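Local coordinates for protein rhamnonate dehydratase (Gibberella zeae PH-1, PDB 3FXG) that probably catalyses the magnesium-dependent dehydration of L-rhamnonate, as a member of the enolase superfamily, at residues Lys161-Phe166 with Gly373-Thr377; Asp75-Phe80 with Asp142-Val147; Arg15-Ile19 with Ser66-Glu70. Residues are numbered along the deposited sequence.

The chain has the two-part build of the enolase superfamily, an alpha+beta capping domain and a TIM-like barrel domain. From the N terminus, contact 3 comes first: strand 66-73 returns against strand 11-19 and closes a loop of 46 residues. The chain then turns into strand 78-84, and contact 2 closes a second, largely helical loop when helix 128-148 packs on that strand. These two contacts share one sheet and touch, Phe80 CB lying 3.0 Å from Val69 O. Contact 1 opens after helix 128-148, on strand 163-169, and its 206-residue loop spans most of the barrel before strand 374-376 closes it. The three loops follow in series, neither nested nor crossed.

Contact 1. Residues Lys161-Phe166 with Gly373-Thr377; sequences KERLDF and GYLTT
Thr377 OG1 donates to Glu162 OE2 at 2.8 Å, and Leu164 N to Leu375 O at 2.8 Å, where late strand 374-376 pairs antiparallel with strand 163-169, the first strand of this enolase-superfamily barrel domain. Strand 163-169 also pairs in parallel with 184-187 and 344-347. Leu375 N to Leu164 O (3.0 Å) completes the Leu164-Leu375 hydrogen-bonded pair. Thr377 N to Glu162 O (3.1 Å) and Phe166 N to Gly373 O (3.0 Å) extend the ladder. Arg163 is extended (t, t, t), and Arg163 NE makes a 3.0 Å salt bridge to Asp165 OD1. Its guanidinium lies flat on the Tyr374 ring (chi1 p), a cation-pi stack with centres 3.6 Å apart and planes at 14°. Arg163-Thr376 and Asp165-Tyr374 are the non-hydrogen-bonded pairs. The strand axes run at 165°, 4.6 Å apart at closest. Gly373, at phi/psi 85/11, enters the strand with a backbone where a CB would strike the preceding carbonyl. Tyr332 of helix 329-335 meets Phe166 and Leu375. Within the pairing, Phe166 CE2 packs on Leu375 CG at 3.8 Å.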
loop_
_atom_site.group_PDB
_atom_site.type_symbol
_atom_site.label_atom_id
_atom_site.label_comp_id
_atom_site.label_asym_id
_atom_site.label_seq_id
_atom_site.Cartn_x
_atom_site.Cartn_y
_atom_site.Cartn_z
ATOM N N LYS A 161 16.827 -2.683 36.244
ATOM C CA LYS A 161 16.463 -1.608 37.160
ATOM C C LYS A 161 16.443 -2.199 38.562
ATOM O O LYS A 161 16.204 -3.394 38.735
ATOM C CB LYS A 161 15.097 -1.016 36.803
ATOM C CG LYS A 161 13.991 -2.033 36.617
ATOM C CD LYS A 161 12.745 -1.360 36.068
ATOM C CE LYS A 161 11.961 -2.309 35.184
ATOM N NZ LYS A 161 12.811 -2.842 34.080
ATOM N N GLU A 162 16.705 -1.371 39.564
ATOM C CA GLU A 162 16.724 -1.857 40.938
ATOM C C GLU A 162 15.393 -1.632 41.642
ATOM O O GLU A 162 15.161 -2.143 42.738
ATOM C CB GLU A 162 17.857 -1.180 41.708
ATOM C CG GLU A 162 19.237 -1.512 41.152
ATOM C CD GLU A 162 19.572 -2.995 41.266
ATOM O OE1 GLU A 162 20.129 -3.557 40.297
ATOM O OE2 GLU A 162 19.291 -3.596 42.328
ATOM N N ARG A 163 14.517 -0.866 41.003
ATOM C CA ARG A 163 13.209 -0.577 41.567
ATOM C C ARG A 163 12.127 -0.723 40.504
ATOM O O ARG A 163 12.318 -0.327 39.356
ATOM C CB ARG A 163 13.201 0.840 42.140
ATOM C CG ARG A 163 11.836 1.360 42.531
ATOM C CD ARG A 163 11.973 2.621 43.370
ATOM N NE ARG A 163 10.714 3.352 43.480
ATOM C CZ ARG A 163 10.420 4.179 44.478
ATOM N NH1 ARG A 163 11.296 4.375 45.455
ATOM N NH2 ARG A 163 9.253 4.812 44.499
ATOM N N LEU A 164 10.998 -1.308 40.893
ATOM C CA LEU A 164 9.875 -1.501 39.983
ATOM C C LEU A 164 8.733 -0.598 40.432
ATOM O O LEU A 164 8.198 -0.774 41.526
ATOM C CB LEU A 164 9.406 -2.958 40.018
ATOM C CG LEU A 164 9.292 -3.725 38.695
ATOM C CD1 LEU A 164 8.575 -5.046 38.960
ATOM C CD2 LEU A 164 8.527 -2.911 37.662
ATOM N N ASP A 165 8.366 0.365 39.591
ATOM C CA ASP A 165 7.279 1.288 39.910
ATOM C C ASP A 165 5.937 0.760 39.403
ATOM O O ASP A 165 5.839 0.244 38.286
ATOM C CB ASP A 165 7.567 2.667 39.312
ATOM C CG ASP A 165 8.782 3.323 39.938
ATOM O OD1 ASP A 165 8.807 3.461 41.179
ATOM O OD2 ASP A 165 9.711 3.699 39.194
ATOM N N PHE A 166 4.908 0.895 40.236
ATOM C CA PHE A 166 3.569 0.411 39.911
ATOM C C PHE A 166 2.522 1.502 39.758
ATOM O O PHE A 166 2.636 2.587 40.329
ATOM C CB PHE A 166 3.033 -0.500 41.022
ATOM C CG PHE A 166 3.754 -1.807 41.173
ATOM C CD1 PHE A 166 3.056 -3.006 41.049
ATOM C CD2 PHE A 166 5.105 -1.849 41.508
ATOM C CE1 PHE A 166 3.693 -4.228 41.262
ATOM C CE2 PHE A 166 5.750 -3.066 41.721
ATOM C CZ PHE A 166 5.043 -4.258 41.598
ATOM N N GLY A 373 3.671 1.456 46.518
ATOM C CA GLY A 373 3.631 1.754 45.096
ATOM C C GLY A 373 4.852 1.301 44.316
ATOM O O GLY A 373 5.020 1.674 43.152
ATOM N N TYR A 374 5.704 0.498 44.945
ATOM C CA TYR A 374 6.901 0.004 44.280
ATOM C C TYR A 374 7.485 -1.203 45.007
ATOM O O TYR A 374 7.147 -1.473 46.161
ATOM C CB TYR A 374 7.963 1.110 44.205
ATOM C CG TYR A 374 8.628 1.424 45.533
ATOM C CD1 TYR A 374 9.731 0.691 45.976
ATOM C CD2 TYR A 374 8.121 2.419 46.367
ATOM C CE1 TYR A 374 10.311 0.939 47.223
ATOM C CE2 TYR A 374 8.690 2.674 47.615
ATOM C CZ TYR A 374 9.782 1.930 48.036
ATOM O OH TYR A 374 10.326 2.169 49.275
ATOM N N LEU A 375 8.346 -1.929 44.305
ATOM C CA LEU A 375 9.050 -3.076 44.862
ATOM C C LEU A 375 10.511 -2.911 44.452
ATOM O O LEU A 375 10.830 -2.086 43.596
ATOM C CB LEU A 375 8.505 -4.403 44.314
ATOM C CG LEU A 375 7.117 -4.866 44.772
ATOM C CD1 LEU A 375 6.877 -6.278 44.253
ATOM C CD2 LEU A 375 7.025 -4.844 46.296
ATOM N N THR A 376 11.397 -3.690 45.061
ATOM C CA THR A 376 12.817 -3.604 44.749
ATOM C C THR A 376 13.368 -4.980 44.410
ATOM O O THR A 376 12.713 -5.995 44.652
ATOM C CB THR A 376 13.616 -3.071 45.948
ATOM O OG1 THR A 376 13.507 -4.004 47.028
ATOM C CG2 THR A 376 13.084 -1.712 46.390
ATOM N N THR A 377 14.575 -5.012 43.851
ATOM C CA THR A 377 15.203 -6.280 43.506
ATOM C C THR A 377 15.360 -7.111 44.775
ATOM O O THR A 377 15.230 -8.336 44.749
ATOM C CB THR A 377 16.593 -6.070 42.869
ATOM O OG1 THR A 377 17.328 -5.103 43.628
ATOM C CG2 THR A 377 16.455 -5.587 41.433
#

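Contact 2. Residues Asp75-Phe80 with Asp142-Val147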
loop_
_atom_site.group_PDB
_atom_site.type_symbol
_atom_site.label_atom_id
_atom_site.label_comp_id
_atom_site.label_asym_id
_atom_site.label_seq_id
_atom_site.Cartn_x
_atom_site.Cartn_y
_atom_site.Cartn_z
ATOM N N ASP A 75 15.876 -34.772 42.498
ATOM C CA ASP A 75 16.638 -34.459 43.704
ATOM C C ASP A 75 15.697 -34.048 44.835
ATOM O O ASP A 75 16.141 -33.669 45.922
ATOM C CB ASP A 75 17.641 -33.335 43.424
ATOM C CG ASP A 75 16.970 -31.991 43.233
ATOM O OD1 ASP A 75 15.793 -31.964 42.820
ATOM O OD2 ASP A 75 17.626 -30.959 43.484
ATOM N N GLY A 76 14.398 -34.127 44.571
ATOM C CA GLY A 76 13.414 -33.760 45.573
ATOM C C GLY A 76 12.980 -32.305 45.523
ATOM O O GLY A 76 12.044 -31.910 46.217
ATOM N N THR A 77 13.653 -31.500 44.708
ATOM C CA THR A 77 13.295 -30.089 44.601
ATOM C C THR A 77 11.947 -29.978 43.904
ATOM O O THR A 77 11.678 -30.699 42.943
ATOM C CB THR A 77 14.342 -29.299 43.795
ATOM O OG1 THR A 77 15.640 -29.501 44.369
ATOM C CG2 THR A 77 14.010 -27.810 43.813
ATOM N N VAL A 78 11.097 -29.082 44.395
ATOM C CA VAL A 78 9.774 -28.901 43.815
ATOM C C VAL A 78 9.508 -27.462 43.395
ATOM O O VAL A 78 9.645 -26.530 44.187
ATOM C CB VAL A 78 8.654 -29.322 44.806
ATOM C CG1 VAL A 78 7.281 -29.105 44.166
ATOM C CG2 VAL A 78 8.822 -30.788 45.204
ATOM N N GLY A 79 9.133 -27.294 42.135
ATOM C CA GLY A 79 8.810 -25.974 41.637
ATOM C C GLY A 79 7.310 -25.957 41.449
ATOM O O GLY A 79 6.720 -26.993 41.148
ATOM N N PHE A 80 6.679 -24.804 41.637
ATOM C CA PHE A 80 5.238 -24.725 41.463
ATOM C C PHE A 80 4.773 -23.352 40.994
ATOM O O PHE A 80 5.526 -22.379 41.024
ATOM C CB PHE A 80 4.524 -25.115 42.770
ATOM C CG PHE A 80 4.961 -24.320 43.970
ATOM C CD1 PHE A 80 4.584 -22.990 44.121
ATOM C CD2 PHE A 80 5.750 -24.907 44.956
ATOM C CE1 PHE A 80 4.984 -22.252 45.239
ATOM C CE2 PHE A 80 6.157 -24.178 46.078
ATOM C CZ PHE A 80 5.771 -22.847 46.216
ATOM N N ASP A 142 10.193 -21.853 38.302
ATOM C CA ASP A 142 10.290 -21.830 39.761
ATOM C C ASP A 142 11.262 -22.933 40.181
ATOM O O ASP A 142 12.117 -22.729 41.042
ATOM C CB ASP A 142 8.907 -22.071 40.387
ATOM C CG ASP A 142 8.900 -21.879 41.902
ATOM O OD1 ASP A 142 9.310 -20.798 42.378
ATOM O OD2 ASP A 142 8.470 -22.811 42.619
ATOM N N LEU A 143 11.127 -24.100 39.559
ATOM C CA LEU A 143 11.992 -25.239 39.844
ATOM C C LEU A 143 13.450 -24.928 39.503
ATOM O O LEU A 143 14.360 -25.241 40.274
ATOM C CB LEU A 143 11.525 -26.462 39.044
ATOM C CG LEU A 143 12.430 -27.697 39.038
ATOM C CD1 LEU A 143 12.574 -28.241 40.454
ATOM C CD2 LEU A 143 11.836 -28.753 38.113
ATOM N N LEU A 144 13.674 -24.314 38.344
ATOM C CA LEU A 144 15.027 -23.969 37.925
ATOM C C LEU A 144 15.684 -23.016 38.916
ATOM O O LEU A 144 16.859 -23.172 39.255
ATOM C CB LEU A 144 15.013 -23.339 36.525
ATOM C CG LEU A 144 14.637 -24.272 35.369
ATOM C CD1 LEU A 144 14.607 -23.486 34.064
ATOM C CD2 LEU A 144 15.644 -25.419 35.281
ATOM N N GLY A 145 14.926 -22.029 39.379
ATOM C CA GLY A 145 15.469 -21.084 40.335
ATOM C C GLY A 145 15.807 -21.764 41.651
ATOM O O GLY A 145 16.822 -21.455 42.276
ATOM N N LYS A 146 14.961 -22.700 42.070
ATOM C CA LYS A 146 15.186 -23.409 43.324
ATOM C C LYS A 146 16.387 -24.343 43.256
ATOM O O LYS A 146 17.167 -24.424 44.205
ATOM C CB LYS A 146 13.920 -24.170 43.729
ATOM C CG LYS A 146 12.860 -23.232 44.279
ATOM C CD LYS A 146 11.512 -23.888 44.475
ATOM C CE LYS A 146 10.538 -22.884 45.075
ATOM N NZ LYS A 146 9.151 -23.412 45.183
ATOM N N VAL A 147 16.555 -25.034 42.133
ATOM C CA VAL A 147 17.692 -25.933 41.987
ATOM C C VAL A 147 19.008 -25.154 42.019
ATOM O O VAL A 147 19.974 -25.586 42.648
ATOM C CB VAL A 147 17.610 -26.743 40.674
ATOM C CG1 VAL A 147 18.891 -27.554 40.478
ATOM C CG2 VAL A 147 16.405 -27.679 40.723
HETATM O O HOH W 1 9.468 -25.670 46.705
#
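In the N-terminal capping domain of this enolase-superfamily fold, helix 128-148 packs on the edge strand of the antiparallel sheet. Strand 78-80 and helix 142-147 run at 143°, with axes only 6.6 Å apart at closest. Gly79 allows this: its CA lies 3.6 Å from Leu143 N, and a CB there would clash with the helix backbone. Asp142 is the main polar link. Its OD2 accepts from Phe80 N at 2.9 Å and forms a salt bridge with Lys146 NZ at 2.7 Å, one helical turn on. Its OD1 accepts from Phe385 N. Lys146 NZ also makes an off-centre cation-pi contact with Phe80, 3.8 Å from the ring centroid. Before the strand, Asp75 OD1 accepts from Thr77 N at 2.9 Å, an Asx turn. Thr77 CG2 then meets Lys146 CB (3.6 Å), Leu143 CD1 (3.7 Å) and Val147 CG2 (3.9 Å). Lys146 NZ bonds weakly to Val78 O at 3.3 Å, and water 1 bridges the same two atoms, 2.7 Å from each.

Contact 3. Residues Arg15-Ile19 with Ser66-Glu70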
loop_
_atom_site.group_PDB
_atom_site.type_symbol
_atom_site.label_atom_id
_atom_site.label_comp_id
_atom_site.label_asym_id
_atom_site.label_seq_id
_atom_site.Cartn_x
_atom_site.Cartn_y
_atom_site.Cartn_z
ATOM N N ARG A 15 2.164 -32.805 39.717
ATOM C CA ARG A 15 0.904 -32.908 40.435
ATOM C C ARG A 15 0.107 -31.627 40.212
ATOM O O ARG A 15 0.685 -30.559 40.024
ATOM C CB ARG A 15 1.168 -33.096 41.935
ATOM C CG ARG A 15 1.928 -34.370 42.304
ATOM C CD ARG A 15 2.195 -34.439 43.809
ATOM N NE ARG A 15 3.209 -33.479 44.252
ATOM C CZ ARG A 15 4.523 -33.699 44.212
ATOM N NH1 ARG A 15 4.996 -34.850 43.751
ATOM N NH2 ARG A 15 5.369 -32.767 44.636
ATOM N N SER A 16 -1.218 -31.731 40.215
ATOM C CA SER A 16 -2.057 -30.553 40.039
ATOM C C SER A 16 -3.159 -30.567 41.082
ATOM O O SER A 16 -3.632 -31.631 41.491
ATOM C CB SER A 16 -2.662 -30.506 38.629
ATOM O OG SER A 16 -3.590 -31.551 38.422
ATOM N N PHE A 17 -3.557 -29.377 41.512
ATOM C CA PHE A 17 -4.589 -29.226 42.524
ATOM C C PHE A 17 -5.536 -28.101 42.159
ATOM O O PHE A 17 -5.141 -27.122 41.525
ATOM C CB PHE A 17 -3.957 -28.877 43.874
ATOM C CG PHE A 17 -2.965 -29.884 44.363
ATOM C CD1 PHE A 17 -3.371 -30.949 45.158
ATOM C CD2 PHE A 17 -1.620 -29.773 44.021
ATOM C CE1 PHE A 17 -2.452 -31.893 45.609
ATOM C CE2 PHE A 17 -0.691 -30.711 44.465
ATOM C CZ PHE A 17 -1.109 -31.774 45.261
ATOM N N ILE A 18 -6.788 -28.245 42.567
ATOM C CA ILE A 18 -7.780 -27.207 42.345
ATOM C C ILE A 18 -7.815 -26.457 43.670
ATOM O O ILE A 18 -7.796 -27.078 44.734
ATOM C CB ILE A 18 -9.165 -27.804 42.065
ATOM C CG1 ILE A 18 -9.128 -28.577 40.745
ATOM C CG2 ILE A 18 -10.212 -26.699 42.031
ATOM C CD1 ILE A 18 -10.329 -29.453 40.517
ATOM N N ILE A 19 -7.834 -25.132 43.620
ATOM C CA ILE A 19 -7.867 -24.352 44.847
ATOM C C ILE A 19 -9.316 -24.161 45.279
ATOM O O ILE A 19 -10.091 -23.493 44.601
ATOM C CB ILE A 19 -7.177 -22.989 44.647
ATOM C CG1 ILE A 19 -5.756 -23.216 44.118
ATOM C CG2 ILE A 19 -7.120 -22.229 45.965
ATOM C CD1 ILE A 19 -5.010 -21.948 43.774
ATOM N N SER A 66 -9.215 -21.359 40.262
ATOM C CA SER A 66 -7.757 -21.420 40.233
ATOM C C SER A 66 -7.243 -22.845 40.397
ATOM O O SER A 66 -7.947 -23.710 40.914
ATOM C CB SER A 66 -7.182 -20.557 41.357
ATOM O OG SER A 66 -7.714 -19.246 41.328
ATOM N N PHE A 67 -6.015 -23.085 39.945
ATOM C CA PHE A 67 -5.389 -24.393 40.086
ATOM C C PHE A 67 -3.903 -24.207 40.365
ATOM O O PHE A 67 -3.353 -23.121 40.156
ATOM C CB PHE A 67 -5.630 -25.273 38.839
ATOM C CG PHE A 67 -4.770 -24.934 37.643
ATOM C CD1 PHE A 67 -3.775 -25.816 37.218
ATOM C CD2 PHE A 67 -4.996 -23.779 36.902
ATOM C CE1 PHE A 67 -3.020 -25.554 36.067
ATOM C CE2 PHE A 67 -4.248 -23.504 35.750
ATOM C CZ PHE A 67 -3.259 -24.395 35.334
ATOM N N LEU A 68 -3.266 -25.256 40.874
ATOM C CA LEU A 68 -1.848 -25.213 41.201
ATOM C C LEU A 68 -1.134 -26.399 40.581
ATOM O O LEU A 68 -1.654 -27.515 40.564
ATOM C CB LEU A 68 -1.651 -25.257 42.720
ATOM C CG LEU A 68 -0.204 -25.320 43.220
ATOM C CD1 LEU A 68 0.375 -23.920 43.275
ATOM C CD2 LEU A 68 -0.158 -25.953 44.604
ATOM N N VAL A 69 0.067 -26.157 40.078
ATOM C CA VAL A 69 0.861 -27.215 39.480
ATOM C C VAL A 69 2.167 -27.359 40.249
ATOM O O VAL A 69 2.813 -26.364 40.578
ATOM C CB VAL A 69 1.187 -26.904 38.001
ATOM C CG1 VAL A 69 2.218 -27.889 37.473
ATOM C CG2 VAL A 69 -0.085 -26.967 37.166
ATOM N N GLU A 70 2.542 -28.596 40.552
ATOM C CA GLU A 70 3.797 -28.858 41.244
ATOM C C GLU A 70 4.629 -29.774 40.359
ATOM O O GLU A 70 4.128 -30.773 39.845
ATOM C CB GLU A 70 3.568 -29.557 42.592
ATOM C CG GLU A 70 2.761 -28.773 43.617
ATOM C CD GLU A 70 2.777 -29.437 44.991
ATOM O OE1 GLU A 70 2.578 -30.668 45.057
ATOM O OE2 GLU A 70 2.983 -28.735 46.002
HETATM O O HOH W 2 -10.621 -21.561 42.692
#
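Glu70, Arg15 and Phe17 bury the most surface where two antiparallel strands pair in the capping-domain sheet. Arg15 and Glu70 form a hydrogen-bonded pair, with Arg15 N to Glu70 O and Glu70 N to Arg15 O both 2.8 Å. Their side chains lie on the same face of the sheet. There Arg15 NE makes a salt bridge to Glu70 OE1 at 3.0 Å, so the pair is joined by backbone and side chain alike. Arg15 NH2 also pairs with Glu72. Phe17 stands on this face too. Its ring edge meets the carboxylate, Phe17 CE2 lying 3.3 Å from Glu70 OE1, and Phe17 CD2 is 4.1 Å from Leu68 CD2. Its backbone pairs with Leu68: Phe17 N to Leu68 O is 2.8 Å, and Leu68 N to Phe17 O is 2.7 Å. The ladder ends with Ile19 N to Ser66 O at 3.1 Å, and water 2 then bridges Ile19 O and Ser66 N, 2.8 Å from each. Ser16, Ile18 and Phe67 face helix 86-101, where Ser16 OG hydrogen-bonds to His94. The two strands are the central pair of the sheet, with strand 78-84 beside 66-73 and strand 397-399 beside 11-19.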